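Local coordinates for protein alcohol dehydrogenase (PDB 1H2B) that binds zinc and the coenzyme NAD and probably catalyses the NAD-dependent oxidation of alcohols in a hyperthermophilic archaeon, at residues B[56-61]-B[344-349]; B[288-293]-B[302-307]; B[117-122]-B[173-178]. All blocks are in the same frame, centred on the assembly; numbering follows the deposited sequence.

Interaction 1. Residues B[56-61]-B[344-349]. With NAJ (nicotinamide-adenine-dinucleotide (acidic form)), chain I; OCA (octanoic acid (caprylic acid)), chain H.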
loop_
_atom_site.group_PDB
_atom_site.type_symbol
_atom_site.label_atom_id
_atom_site.label_comp_id
_atom_site.label_asym_id
_atom_site.label_seq_id
_atom_site.Cartn_x
_atom_site.Cartn_y
_atom_site.Cartn_z
ATOM N N THR B 56 -23.812 -4.255 -20.422
ATOM C CA THR B 56 -23.685 -2.888 -20.872
ATOM C C THR B 56 -24.337 -2.655 -22.223
ATOM O O THR B 56 -24.775 -1.526 -22.495
ATOM C CB THR B 56 -22.213 -2.519 -20.941
ATOM O OG1 THR B 56 -21.756 -2.349 -19.595
ATOM C CG2 THR B 56 -22.002 -1.159 -21.674
ATOM N N ASP B 57 -24.365 -3.695 -23.051
ATOM C CA ASP B 57 -25.054 -3.580 -24.362
ATOM C C ASP B 57 -26.550 -3.355 -24.218
ATOM O O ASP B 57 -27.123 -2.573 -25.001
ATOM C CB ASP B 57 -24.705 -4.765 -25.247
ATOM C CG ASP B 57 -23.228 -4.784 -25.535
ATOM O OD1 ASP B 57 -22.588 -5.862 -25.495
ATOM O OD2 ASP B 57 -22.671 -3.697 -25.763
ATOM N N LEU B 58 -27.162 -3.951 -23.198
ATOM C CA LEU B 58 -28.560 -3.631 -22.911
ATOM C C LEU B 58 -28.708 -2.199 -22.431
ATOM O O LEU B 58 -29.603 -1.460 -22.871
ATOM C CB LEU B 58 -29.116 -4.592 -21.872
ATOM C CG LEU B 58 -29.204 -6.069 -22.231
ATOM C CD1 LEU B 58 -29.445 -6.849 -20.968
ATOM C CD2 LEU B 58 -30.393 -6.211 -23.189
ATOM N N HIS B 59 -27.833 -1.778 -21.522
ATOM C CA HIS B 59 -27.821 -0.396 -21.087
ATOM C C HIS B 59 -27.637 0.559 -22.267
ATOM O O HIS B 59 -28.294 1.594 -22.316
ATOM C CB HIS B 59 -26.746 -0.124 -20.011
ATOM C CG HIS B 59 -26.877 -0.947 -18.753
ATOM N ND1 HIS B 59 -28.084 -1.316 -18.195
ATOM C CD2 HIS B 59 -25.924 -1.451 -17.936
ATOM C CE1 HIS B 59 -27.863 -2.040 -17.108
ATOM N NE2 HIS B 59 -26.562 -2.095 -16.904
ATOM N N LEU B 60 -26.768 0.205 -23.236
ATOM C CA LEU B 60 -26.536 1.072 -24.392
ATOM C C LEU B 60 -27.815 1.217 -25.207
ATOM O O LEU B 60 -28.204 2.342 -25.528
ATOM C CB LEU B 60 -25.428 0.492 -25.289
ATOM C CG LEU B 60 -24.024 0.853 -24.749
ATOM C CD1 LEU B 60 -22.997 -0.042 -25.416
ATOM C CD2 LEU B 60 -23.642 2.310 -24.869
ATOM N N VAL B 61 -28.426 0.089 -25.532
ATOM C CA VAL B 61 -29.656 0.104 -26.331
ATOM C C VAL B 61 -30.752 0.898 -25.583
ATOM O O VAL B 61 -31.530 1.654 -26.208
ATOM C CB VAL B 61 -30.109 -1.304 -26.676
ATOM C CG1 VAL B 61 -31.501 -1.282 -27.340
ATOM C CG2 VAL B 61 -29.134 -1.934 -27.647
ATOM N N GLU B 344 -32.334 -10.173 -25.754
ATOM C CA GLU B 344 -33.573 -10.511 -25.059
ATOM C C GLU B 344 -33.360 -11.545 -23.924
ATOM O O GLU B 344 -33.865 -11.358 -22.786
ATOM C CB GLU B 344 -34.602 -11.015 -26.081
ATOM C CG GLU B 344 -35.245 -9.909 -26.912
ATOM C CD GLU B 344 -35.968 -10.449 -28.155
ATOM O OE1 GLU B 344 -36.584 -11.545 -28.087
ATOM O OE2 GLU B 344 -35.914 -9.774 -29.216
ATOM N N ARG B 345 -32.642 -12.627 -24.208
ATOM C CA ARG B 345 -32.368 -13.643 -23.186
ATOM C C ARG B 345 -31.595 -13.028 -22.017
ATOM O O ARG B 345 -31.895 -13.272 -20.850
ATOM C CB ARG B 345 -31.573 -14.794 -23.773
ATOM C CG ARG B 345 -32.394 -15.612 -24.820
ATOM C CD ARG B 345 -31.654 -16.763 -25.419
ATOM N NE ARG B 345 -30.963 -17.543 -24.393
ATOM C CZ ARG B 345 -29.659 -17.812 -24.404
ATOM N NH1 ARG B 345 -28.882 -17.396 -25.411
ATOM N NH2 ARG B 345 -29.131 -18.506 -23.405
ATOM N N LEU B 346 -30.600 -12.219 -22.357
ATOM C CA LEU B 346 -29.790 -11.592 -21.291
ATOM C C LEU B 346 -30.634 -10.725 -20.383
ATOM O O LEU B 346 -30.474 -10.773 -19.158
ATOM C CB LEU B 346 -28.602 -10.794 -21.879
ATOM C CG LEU B 346 -27.551 -10.303 -20.858
ATOM C CD1 LEU B 346 -26.834 -11.417 -20.148
ATOM C CD2 LEU B 346 -26.531 -9.468 -21.665
ATOM N N GLU B 347 -31.543 -9.926 -20.957
ATOM C CA GLU B 347 -32.415 -9.055 -20.164
ATOM C C GLU B 347 -33.256 -9.903 -19.205
ATOM O O GLU B 347 -33.563 -9.450 -18.086
ATOM C CB GLU B 347 -33.309 -8.228 -21.100
ATOM C CG GLU B 347 -34.372 -7.362 -20.435
ATOM C CD GLU B 347 -33.801 -6.228 -19.614
ATOM O OE1 GLU B 347 -32.632 -5.813 -19.854
ATOM O OE2 GLU B 347 -34.527 -5.739 -18.726
ATOM N N LYS B 348 -33.594 -11.121 -19.641
ATOM C CA LYS B 348 -34.436 -12.038 -18.832
ATOM C C LYS B 348 -33.679 -12.937 -17.870
ATOM O O LYS B 348 -34.281 -13.738 -17.130
ATOM C CB LYS B 348 -35.357 -12.896 -19.717
ATOM C CG LYS B 348 -36.324 -12.079 -20.558
ATOM C CD LYS B 348 -37.015 -12.980 -21.583
ATOM C CE LYS B 348 -38.415 -13.348 -21.127
ATOM N NZ LYS B 348 -38.784 -14.758 -21.489
ATOM N N GLY B 349 -32.351 -12.812 -17.850
ATOM C CA GLY B 349 -31.560 -13.595 -16.933
ATOM C C GLY B 349 -31.396 -15.031 -17.397
ATOM O O GLY B 349 -31.095 -15.908 -16.585
HETATM P PA NAJ I . -25.304 -10.258 -16.439
HETATM O O1A NAJ I . -26.684 -9.911 -16.922
HETATM O O2A NAJ I . -24.526 -11.391 -17.128
HETATM O O5B NAJ I . -25.302 -10.730 -14.914
HETATM C C5B NAJ I . -26.128 -10.113 -13.917
HETATM C C4B NAJ I . -26.326 -11.200 -12.874
HETATM O O4B NAJ I . -26.974 -10.581 -11.745
HETATM C C3B NAJ I . -27.173 -12.376 -13.360
HETATM O O3B NAJ I . -26.557 -13.639 -13.057
HETATM C C2B NAJ I . -28.442 -12.109 -12.563
HETATM O O2B NAJ I . -29.249 -13.277 -12.342
HETATM C C1B NAJ I . -27.933 -11.504 -11.248
HETATM N N9A NAJ I . -28.927 -10.745 -10.490
HETATM C C8A NAJ I . -30.010 -9.970 -10.930
HETATM N N7A NAJ I . -30.635 -9.422 -9.853
HETATM C C5A NAJ I . -29.973 -9.842 -8.735
HETATM C C6A NAJ I . -30.150 -9.616 -7.392
HETATM N N6A NAJ I . -31.159 -8.882 -6.902
HETATM N N1A NAJ I . -29.242 -10.148 -6.515
HETATM C C2A NAJ I . -28.202 -10.961 -6.930
HETATM N N3A NAJ I . -28.054 -11.198 -8.252
HETATM C C4A NAJ I . -28.930 -10.650 -9.135
HETATM O O3 NAJ I . -24.480 -8.899 -16.463
HETATM P PN NAJ I . -22.910 -8.660 -16.753
HETATM O O1N NAJ I . -22.679 -8.513 -18.185
HETATM O O2N NAJ I . -22.116 -9.633 -15.977
HETATM O O5D NAJ I . -22.767 -7.173 -16.165
HETATM C C5D NAJ I . -22.916 -6.995 -14.758
HETATM C C4D NAJ I . -23.026 -5.510 -14.451
HETATM O O4D NAJ I . -21.723 -4.926 -14.628
HETATM C C3D NAJ I . -23.939 -4.742 -15.406
HETATM O O3D NAJ I . -24.466 -3.604 -14.700
HETATM C C2D NAJ I . -22.968 -4.256 -16.491
HETATM O O2D NAJ I . -23.404 -3.155 -17.238
HETATM C C1D NAJ I . -21.786 -3.888 -15.577
HETATM N N1N NAJ I . -20.466 -3.708 -16.181
HETATM C C2N NAJ I . -19.610 -2.883 -15.513
HETATM C C3N NAJ I . -18.319 -2.709 -15.982
HETATM C C7N NAJ I . -17.408 -1.756 -15.280
HETATM O O7N NAJ I . -16.208 -1.588 -15.860
HETATM N N7N NAJ I . -17.669 -1.143 -14.121
HETATM C C4N NAJ I . -17.831 -3.391 -17.145
HETATM C C5N NAJ I . -18.719 -4.367 -17.681
HETATM C C6N NAJ I . -20.017 -4.488 -17.224
HETATM C C1 OCA H . -18.228 -1.896 -20.080
HETATM C C2 OCA H . -18.561 -0.523 -19.478
HETATM C C3 OCA H . -17.400 0.464 -19.688
HETATM C C4 OCA H . -17.760 1.926 -19.482
HETATM C C5 OCA H . -16.576 2.798 -19.897
HETATM C C6 OCA H . -16.793 4.257 -19.501
HETATM C C7 OCA H . -15.596 5.155 -19.795
HETATM C C8 OCA H . -15.922 6.575 -19.368
HETATM O O1 OCA H . -19.123 -2.783 -20.168
HETATM O O2 OCA H . -17.064 -2.153 -20.453
#
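Leu58 on helix 55-61 pushes its CD1 branch between Leu346 and Glu347 on the last turn of helix 339-347, with CD1 lying 3.9 Å from Leu346 CG. The helices come nearest at Leu58 and Glu347, whose CA atoms are 7.2 Å apart. Glu347 joins from the solvent side. Its chain leaves with CG anti to the backbone N and then bends at chi2 (67°), which lays the carboxylate across the leucine, OE1 3.5 Å from Leu58 CD1, a van der Waals contact. Beyond it, Gly349 ends helix 339-347 in a Schellman motif.

The polar contacts run to the bound ligands. Thr56 OG1 donates to O1 of the octanoic acid at 2.7 Å and accepts from the ribose hydroxyl O2D of the dinucleotide at 3.0 Å; Tyr286 is a further hydrogen-bond partner. His59 turns the NE2 edge of its ring to the ribose, giving a weak but nearly straight bond from NE2 to O3D (3.4 Å, 163°), with the rings of His55 and Tyr286 beside it. Leu346 CD1 reaches the diphosphate, 3.6 Å from O1A.

The order threonine hydroxyl, ribose, histidine is consistent with the proton relay known from medium-chain zinc alcohol dehydrogenases, although the weak histidine bond goes to O3D, not to the O2D that Thr56 holds; the site lies on the wall of the coenzyme and substrate cleft.

Interaction 2. Residues B[288-293]-B[302-307]. With NAJ (nicotinamide-adenine-dinucleotide (acidic form)), chain I.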
loop_
_atom_site.group_PDB
_atom_site.type_symbol
_atom_site.label_atom_id
_atom_site.label_comp_id
_atom_site.label_asym_id
_atom_site.label_seq_id
_atom_site.Cartn_x
_atom_site.Cartn_y
_atom_site.Cartn_z
ATOM N N GLY B 288 -28.303 1.675 -10.922
ATOM C CA GLY B 288 -29.010 2.026 -9.694
ATOM C C GLY B 288 -28.384 3.243 -9.028
ATOM O O GLY B 288 -27.277 3.664 -9.389
ATOM N N GLU B 289 -29.087 3.852 -8.094
ATOM C CA GLU B 289 -28.520 5.017 -7.431
ATOM C C GLU B 289 -28.086 4.588 -6.041
ATOM O O GLU B 289 -28.851 3.982 -5.328
ATOM C CB GLU B 289 -29.550 6.151 -7.360
ATOM C CG GLU B 289 -28.941 7.403 -6.737
ATOM C CD GLU B 289 -28.828 8.594 -7.685
ATOM O OE1 GLU B 289 -28.832 8.411 -8.934
ATOM O OE2 GLU B 289 -28.727 9.729 -7.168
ATOM N N LEU B 290 -26.845 4.890 -5.642
ATOM C CA LEU B 290 -26.402 4.543 -4.282
ATOM C C LEU B 290 -27.107 5.469 -3.300
ATOM O O LEU B 290 -27.186 6.655 -3.582
ATOM C CB LEU B 290 -24.851 4.629 -4.255
ATOM C CG LEU B 290 -24.057 4.385 -2.974
ATOM C CD1 LEU B 290 -24.192 2.950 -2.504
ATOM C CD2 LEU B 290 -22.581 4.682 -3.261
ATOM N N ARG B 291 -27.677 4.947 -2.189
ATOM C CA ARG B 291 -28.356 5.746 -1.158
ATOM C C ARG B 291 -28.163 5.124 0.208
ATOM O O ARG B 291 -28.735 4.061 0.537
ATOM C CB ARG B 291 -29.863 5.926 -1.358
ATOM C CG ARG B 291 -30.517 5.125 -2.466
ATOM C CD ARG B 291 -31.761 5.784 -3.062
ATOM N NE ARG B 291 -31.569 6.357 -4.404
ATOM C CZ ARG B 291 -31.575 7.663 -4.678
ATOM N NH1 ARG B 291 -31.762 8.548 -3.708
ATOM N NH2 ARG B 291 -31.402 8.100 -5.924
ATOM N N PHE B 292 -27.330 5.750 1.014
ATOM C CA PHE B 292 -26.941 5.123 2.266
ATOM C C PHE B 292 -26.680 6.204 3.299
ATOM O O PHE B 292 -26.081 7.222 2.963
ATOM C CB PHE B 292 -25.672 4.283 2.034
ATOM C CG PHE B 292 -25.324 3.346 3.143
ATOM C CD1 PHE B 292 -26.063 2.185 3.362
ATOM C CD2 PHE B 292 -24.225 3.572 3.945
ATOM C CE1 PHE B 292 -25.723 1.274 4.371
ATOM C CE2 PHE B 292 -23.860 2.655 4.921
ATOM C CZ PHE B 292 -24.596 1.520 5.153
ATOM N N PRO B 293 -27.113 6.050 4.546
ATOM C CA PRO B 293 -26.900 7.125 5.532
ATOM C C PRO B 293 -25.400 7.353 5.874
ATOM O O PRO B 293 -24.663 6.389 6.161
ATOM C CB PRO B 293 -27.652 6.628 6.791
ATOM C CG PRO B 293 -28.454 5.448 6.358
ATOM C CD PRO B 293 -27.879 4.914 5.097
ATOM N N VAL B 302 -16.978 2.299 6.623
ATOM C CA VAL B 302 -17.047 1.518 5.391
ATOM C C VAL B 302 -16.695 2.393 4.197
ATOM O O VAL B 302 -16.709 3.639 4.266
ATOM C CB VAL B 302 -18.413 0.842 5.166
ATOM C CG1 VAL B 302 -18.565 -0.311 6.192
ATOM C CG2 VAL B 302 -19.551 1.849 5.321
ATOM N N SER B 303 -16.422 1.731 3.091
ATOM C CA SER B 303 -16.156 2.454 1.837
ATOM C C SER B 303 -16.936 1.841 0.688
ATOM O O SER B 303 -17.273 0.682 0.709
ATOM C CB SER B 303 -14.671 2.494 1.466
ATOM O OG SER B 303 -14.146 1.158 1.361
ATOM N N PHE B 304 -17.196 2.655 -0.315
ATOM C CA PHE B 304 -17.869 2.264 -1.539
ATOM C C PHE B 304 -16.935 2.653 -2.675
ATOM O O PHE B 304 -16.595 3.818 -2.832
ATOM C CB PHE B 304 -19.162 3.060 -1.699
ATOM C CG PHE B 304 -20.138 2.932 -0.509
ATOM C CD1 PHE B 304 -20.830 4.035 -0.068
ATOM C CD2 PHE B 304 -20.344 1.735 0.143
ATOM C CE1 PHE B 304 -21.727 3.949 1.024
ATOM C CE2 PHE B 304 -21.245 1.643 1.248
ATOM C CZ PHE B 304 -21.905 2.727 1.675
ATOM N N GLU B 305 -16.468 1.682 -3.443
ATOM C CA GLU B 305 -15.347 1.957 -4.369
ATOM C C GLU B 305 -15.714 1.492 -5.762
ATOM O O GLU B 305 -15.916 0.280 -5.989
ATOM C CB GLU B 305 -14.114 1.161 -3.913
ATOM C CG GLU B 305 -13.646 1.591 -2.506
ATOM C CD GLU B 305 -12.596 0.675 -1.931
ATOM O OE1 GLU B 305 -11.656 0.305 -2.689
ATOM O OE2 GLU B 305 -12.667 0.380 -0.719
ATOM N N GLY B 306 -15.767 2.427 -6.717
ATOM C CA GLY B 306 -16.033 2.002 -8.078
ATOM C C GLY B 306 -14.839 1.290 -8.679
ATOM O O GLY B 306 -13.690 1.505 -8.286
ATOM N N SER B 307 -15.136 0.422 -9.648
ATOM C CA SER B 307 -14.060 -0.210 -10.402
ATOM C C SER B 307 -14.466 -0.180 -11.862
ATOM O O SER B 307 -15.618 -0.465 -12.167
ATOM C CB SER B 307 -13.854 -1.661 -9.939
ATOM O OG SER B 307 -12.557 -2.105 -10.312
HETATM P PA NAJ I . -25.304 -10.258 -16.439
HETATM O O1A NAJ I . -26.684 -9.911 -16.922
HETATM O O2A NAJ I . -24.526 -11.391 -17.128
HETATM O O5B NAJ I . -25.302 -10.730 -14.914
HETATM C C5B NAJ I . -26.128 -10.113 -13.917
HETATM C C4B NAJ I . -26.326 -11.200 -12.874
HETATM O O4B NAJ I . -26.974 -10.581 -11.745
HETATM C C3B NAJ I . -27.173 -12.376 -13.360
HETATM O O3B NAJ I . -26.557 -13.639 -13.057
HETATM C C2B NAJ I . -28.442 -12.109 -12.563
HETATM O O2B NAJ I . -29.249 -13.277 -12.342
HETATM C C1B NAJ I . -27.933 -11.504 -11.248
HETATM N N9A NAJ I . -28.927 -10.745 -10.490
HETATM C C8A NAJ I . -30.010 -9.970 -10.930
HETATM N N7A NAJ I . -30.635 -9.422 -9.853
HETATM C C5A NAJ I . -29.973 -9.842 -8.735
HETATM C C6A NAJ I . -30.150 -9.616 -7.392
HETATM N N6A NAJ I . -31.159 -8.882 -6.902
HETATM N N1A NAJ I . -29.242 -10.148 -6.515
HETATM C C2A NAJ I . -28.202 -10.961 -6.930
HETATM N N3A NAJ I . -28.054 -11.198 -8.252
HETATM C C4A NAJ I . -28.930 -10.650 -9.135
HETATM O O3 NAJ I . -24.480 -8.899 -16.463
HETATM P PN NAJ I . -22.910 -8.660 -16.753
HETATM O O1N NAJ I . -22.679 -8.513 -18.185
HETATM O O2N NAJ I . -22.116 -9.633 -15.977
HETATM O O5D NAJ I . -22.767 -7.173 -16.165
HETATM C C5D NAJ I . -22.916 -6.995 -14.758
HETATM C C4D NAJ I . -23.026 -5.510 -14.451
HETATM O O4D NAJ I . -21.723 -4.926 -14.628
HETATM C C3D NAJ I . -23.939 -4.742 -15.406
HETATM O O3D NAJ I . -24.466 -3.604 -14.700
HETATM C C2D NAJ I . -22.968 -4.256 -16.491
HETATM O O2D NAJ I . -23.404 -3.155 -17.238
HETATM C C1D NAJ I . -21.786 -3.888 -15.577
HETATM N N1N NAJ I . -20.466 -3.708 -16.181
HETATM C C2N NAJ I . -19.610 -2.883 -15.513
HETATM C C3N NAJ I . -18.319 -2.709 -15.982
HETATM C C7N NAJ I . -17.408 -1.756 -15.280
HETATM O O7N NAJ I . -16.208 -1.588 -15.860
HETATM N N7N NAJ I . -17.669 -1.143 -14.121
HETATM C C4N NAJ I . -17.831 -3.391 -17.145
HETATM C C5N NAJ I . -18.719 -4.367 -17.681
HETATM C C6N NAJ I . -20.017 -4.488 -17.224
#
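Strands 289-293 and 303-306 come nearest at Leu290 and Phe304, whose CA atoms are still 9.2 Å apart, and side chains bridge the gap between them. Phe304 reaches across and presents its CZ end to Phe292, with CZ 3.4 Å from Phe292 CD2. The two rings form an offset edge-to-face pair, their centroids 5.3 Å apart and their planes at 85°, with the edge of Phe304 directed at Phe292. CG of Phe292 lies anti to the backbone N (chi1 -167°), which holds its ring out toward Phe304; Pro293 CD lies over one face of the Phe292 ring. Leu290 covers a face of the Phe304 ring near the rim: its CD1 stands above the plane, while CD2 is 3.7 Å from Phe304 CD1. Val302 adds a looser contact, CG2 at 4.4 Å from Phe292 CE2.

Within the subunit, strand 303-306 is an outermost strand of the six-stranded parallel sheet of the Rossmann domain, and helix 294-300 makes the connection from strand 289-293. Both strands pair antiparallel with the second subunit, carrying the sheet across the interface; Leu290 also packs on Phe304 of that subunit, and Phe304 on its Leu290.

On strand 303-306, Ser303 OG donates to the anti lone pair of Glu305 OE2 at 2.7 Å, an oxygen that also forms a salt bridge with Arg280. At the end of this strand the main chain reaches the coenzyme, Ser307 O accepting a hydrogen bond from the carboxamide N7N of the dinucleotide at 2.9 Å with a bent N-H...O angle of 144°.

Interaction 3. Residues B[117-122]-B[173-178]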
loop_
_atom_site.group_PDB
_atom_site.type_symbol
_atom_site.label_atom_id
_atom_site.label_comp_id
_atom_site.label_asym_id
_atom_site.label_seq_id
_atom_site.Cartn_x
_atom_site.Cartn_y
_atom_site.Cartn_z
ATOM N N ALA B 117 1.219 6.656 -16.693
ATOM C CA ALA B 117 1.178 5.945 -15.421
ATOM C C ALA B 117 0.576 4.545 -15.564
ATOM O O ALA B 117 0.530 3.779 -14.581
ATOM C CB ALA B 117 0.388 6.742 -14.388
ATOM N N GLY B 118 0.061 4.231 -16.749
ATOM C CA GLY B 118 -0.410 2.884 -16.996
ATOM C C GLY B 118 -1.898 2.674 -16.788
ATOM O O GLY B 118 -2.353 1.539 -16.777
ATOM N N GLU B 119 -2.647 3.746 -16.612
ATOM C CA GLU B 119 -4.105 3.593 -16.357
ATOM C C GLU B 119 -4.911 3.872 -17.622
ATOM O O GLU B 119 -5.378 5.003 -17.834
ATOM C CB GLU B 119 -4.573 4.479 -15.192
ATOM C CG GLU B 119 -4.005 4.029 -13.841
ATOM C CD GLU B 119 -4.637 2.760 -13.281
ATOM O OE1 GLU B 119 -5.142 1.926 -14.042
ATOM O OE2 GLU B 119 -4.587 2.587 -12.049
ATOM N N ASP B 120 -5.044 2.850 -18.476
ATOM C CA ASP B 120 -5.654 3.018 -19.791
ATOM C C ASP B 120 -7.032 3.631 -19.709
ATOM O O ASP B 120 -7.383 4.428 -20.570
ATOM C CB ASP B 120 -5.797 1.687 -20.514
ATOM C CG ASP B 120 -4.475 0.985 -20.729
ATOM O OD1 ASP B 120 -3.815 0.552 -19.724
ATOM O OD2 ASP B 120 -4.049 0.803 -21.907
ATOM N N MET B 121 -7.812 3.271 -18.676
ATOM C CA MET B 121 -9.179 3.784 -18.594
ATOM C C MET B 121 -9.267 5.245 -18.244
ATOM O O MET B 121 -10.356 5.836 -18.292
ATOM C CB MET B 121 -10.063 2.937 -17.658
ATOM C CG MET B 121 -10.184 1.435 -18.035
ATOM S SD MET B 121 -10.736 1.216 -19.740
ATOM C CE MET B 121 -12.235 2.091 -19.715
ATOM N N HIS B 122 -8.120 5.864 -17.939
ATOM C CA HIS B 122 -8.147 7.262 -17.522
ATOM C C HIS B 122 -7.381 8.143 -18.489
ATOM O O HIS B 122 -7.067 9.313 -18.201
ATOM C CB HIS B 122 -7.690 7.373 -16.077
ATOM C CG HIS B 122 -8.650 6.693 -15.158
ATOM N ND1 HIS B 122 -9.920 7.169 -14.923
ATOM C CD2 HIS B 122 -8.557 5.518 -14.495
ATOM C CE1 HIS B 122 -10.571 6.319 -14.139
ATOM N NE2 HIS B 122 -9.759 5.312 -13.864
ATOM N N ALA B 173 -13.713 -7.985 -13.824
ATOM C CA ALA B 173 -13.744 -8.792 -12.616
ATOM C C ALA B 173 -12.347 -8.848 -11.985
ATOM O O ALA B 173 -12.234 -8.774 -10.772
ATOM C CB ALA B 173 -14.261 -10.222 -12.933
ATOM N N TYR B 174 -11.297 -8.936 -12.804
ATOM C CA TYR B 174 -9.929 -9.054 -12.290
ATOM C C TYR B 174 -9.438 -7.806 -11.569
ATOM O O TYR B 174 -8.917 -7.914 -10.438
ATOM C CB TYR B 174 -8.979 -9.416 -13.485
ATOM C CG TYR B 174 -7.566 -9.638 -13.060
ATOM C CD1 TYR B 174 -6.587 -8.701 -13.367
ATOM C CD2 TYR B 174 -7.219 -10.815 -12.393
ATOM C CE1 TYR B 174 -5.286 -8.892 -12.978
ATOM C CE2 TYR B 174 -5.914 -11.032 -11.995
ATOM C CZ TYR B 174 -4.958 -10.054 -12.286
ATOM O OH TYR B 174 -3.653 -10.294 -11.887
ATOM N N ARG B 175 -9.663 -6.624 -12.167
ATOM C CA ARG B 175 -9.314 -5.390 -11.457
ATOM C C ARG B 175 -10.094 -5.262 -10.171
ATOM O O ARG B 175 -9.539 -4.871 -9.124
ATOM C CB ARG B 175 -9.535 -4.157 -12.326
ATOM C CG ARG B 175 -9.102 -2.853 -11.635
ATOM C CD ARG B 175 -9.239 -1.718 -12.610
ATOM N NE ARG B 175 -8.939 -0.381 -12.117
ATOM C CZ ARG B 175 -7.792 0.256 -12.291
ATOM N NH1 ARG B 175 -6.755 -0.334 -12.870
ATOM N NH2 ARG B 175 -7.660 1.503 -11.881
ATOM N N ALA B 176 -11.385 -5.606 -10.206
ATOM C CA ALA B 176 -12.177 -5.508 -8.999
ATOM C C ALA B 176 -11.705 -6.472 -7.927
ATOM O O ALA B 176 -11.714 -6.133 -6.754
ATOM C CB ALA B 176 -13.683 -5.754 -9.371
ATOM N N VAL B 177 -11.322 -7.694 -8.326
ATOM C CA VAL B 177 -10.825 -8.675 -7.347
ATOM C C VAL B 177 -9.477 -8.230 -6.798
ATOM O O VAL B 177 -9.209 -8.441 -5.602
ATOM C CB VAL B 177 -10.807 -10.099 -7.955
ATOM C CG1 VAL B 177 -9.952 -11.048 -7.066
ATOM C CG2 VAL B 177 -12.272 -10.622 -8.119
ATOM N N LYS B 178 -8.627 -7.638 -7.632
ATOM C CA LYS B 178 -7.380 -7.011 -7.103
ATOM C C LYS B 178 -7.690 -6.004 -6.031
ATOM O O LYS B 178 -7.041 -6.006 -4.962
ATOM C CB LYS B 178 -6.594 -6.336 -8.215
ATOM C CG LYS B 178 -6.030 -7.310 -9.209
ATOM C CD LYS B 178 -4.871 -6.674 -9.980
ATOM C CE LYS B 178 -3.676 -7.586 -9.992
ATOM N NZ LYS B 178 -2.340 -6.972 -10.336
#
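Arg175 spans the gap to Glu119 at full stretch. Its CG is anti to the backbone N (chi1 -177°) and the chain stays extended as far as NE, carrying the guanidinium away from helix 166-181 to a loop whose nearest CA, that of Glu119, is 11.5 Å from its own. Glu119 is curled instead: a bend at chi2 (-74°) brings its carboxylate round to meet the arginine. The two flat groups are turned 70° against each other, and the two bonds of the salt bridge differ. Arg175 NH1 donates to the syn lone pair of Glu119 OE1 at 3.0 Å, with that oxygen tilted out of the guanidinium plane, whereas the weak bond from Arg175 NH2 to Glu119 OE2, 3.3 Å long, lies in the plane and is straighter.

The pair joins the loop that follows the metal ligands Asp109, Cys112 and Cys115, in the zinc-binding lobe of this family, to the long helix carrying Asp168, a ligand of the other zinc. Gly118 ends the preceding helix 113-116 in a Schellman motif, and Glu119 O then accepts a hydrogen bond from His122 N at 2.9 Å.

Further partners fix both charged groups. Arg175 NE forms a salt bridge with Glu301 of the second subunit, whose other carboxylate oxygen is hydrogen-bonded to His122 NE2. Glu314 forms a salt bridge with Arg175 NH1, and Asn311 donates to Glu119 OE1.

Following the chain from the N terminus, helix 55-61 comes first, but its partner in interaction 1 arrives only at 344-349, so this contact closes a loop of 282 residues that encloses the other two. Within it, interaction 3 closes first, joining the loop after helix 113-116 to helix 166-181. Interaction 2 follows in series, a short closure round helix 294-300. No loops cross. Interactions 2 and 3 touch where Ser307 OG packs 3.7 Å from Ala176 CA, and both reach the second subunit. Interactions 1 and 2 do not touch but share the dinucleotide, which links the ribose-binding helix 55-61 to the end of strand 303-306 in the Rossmann sheet.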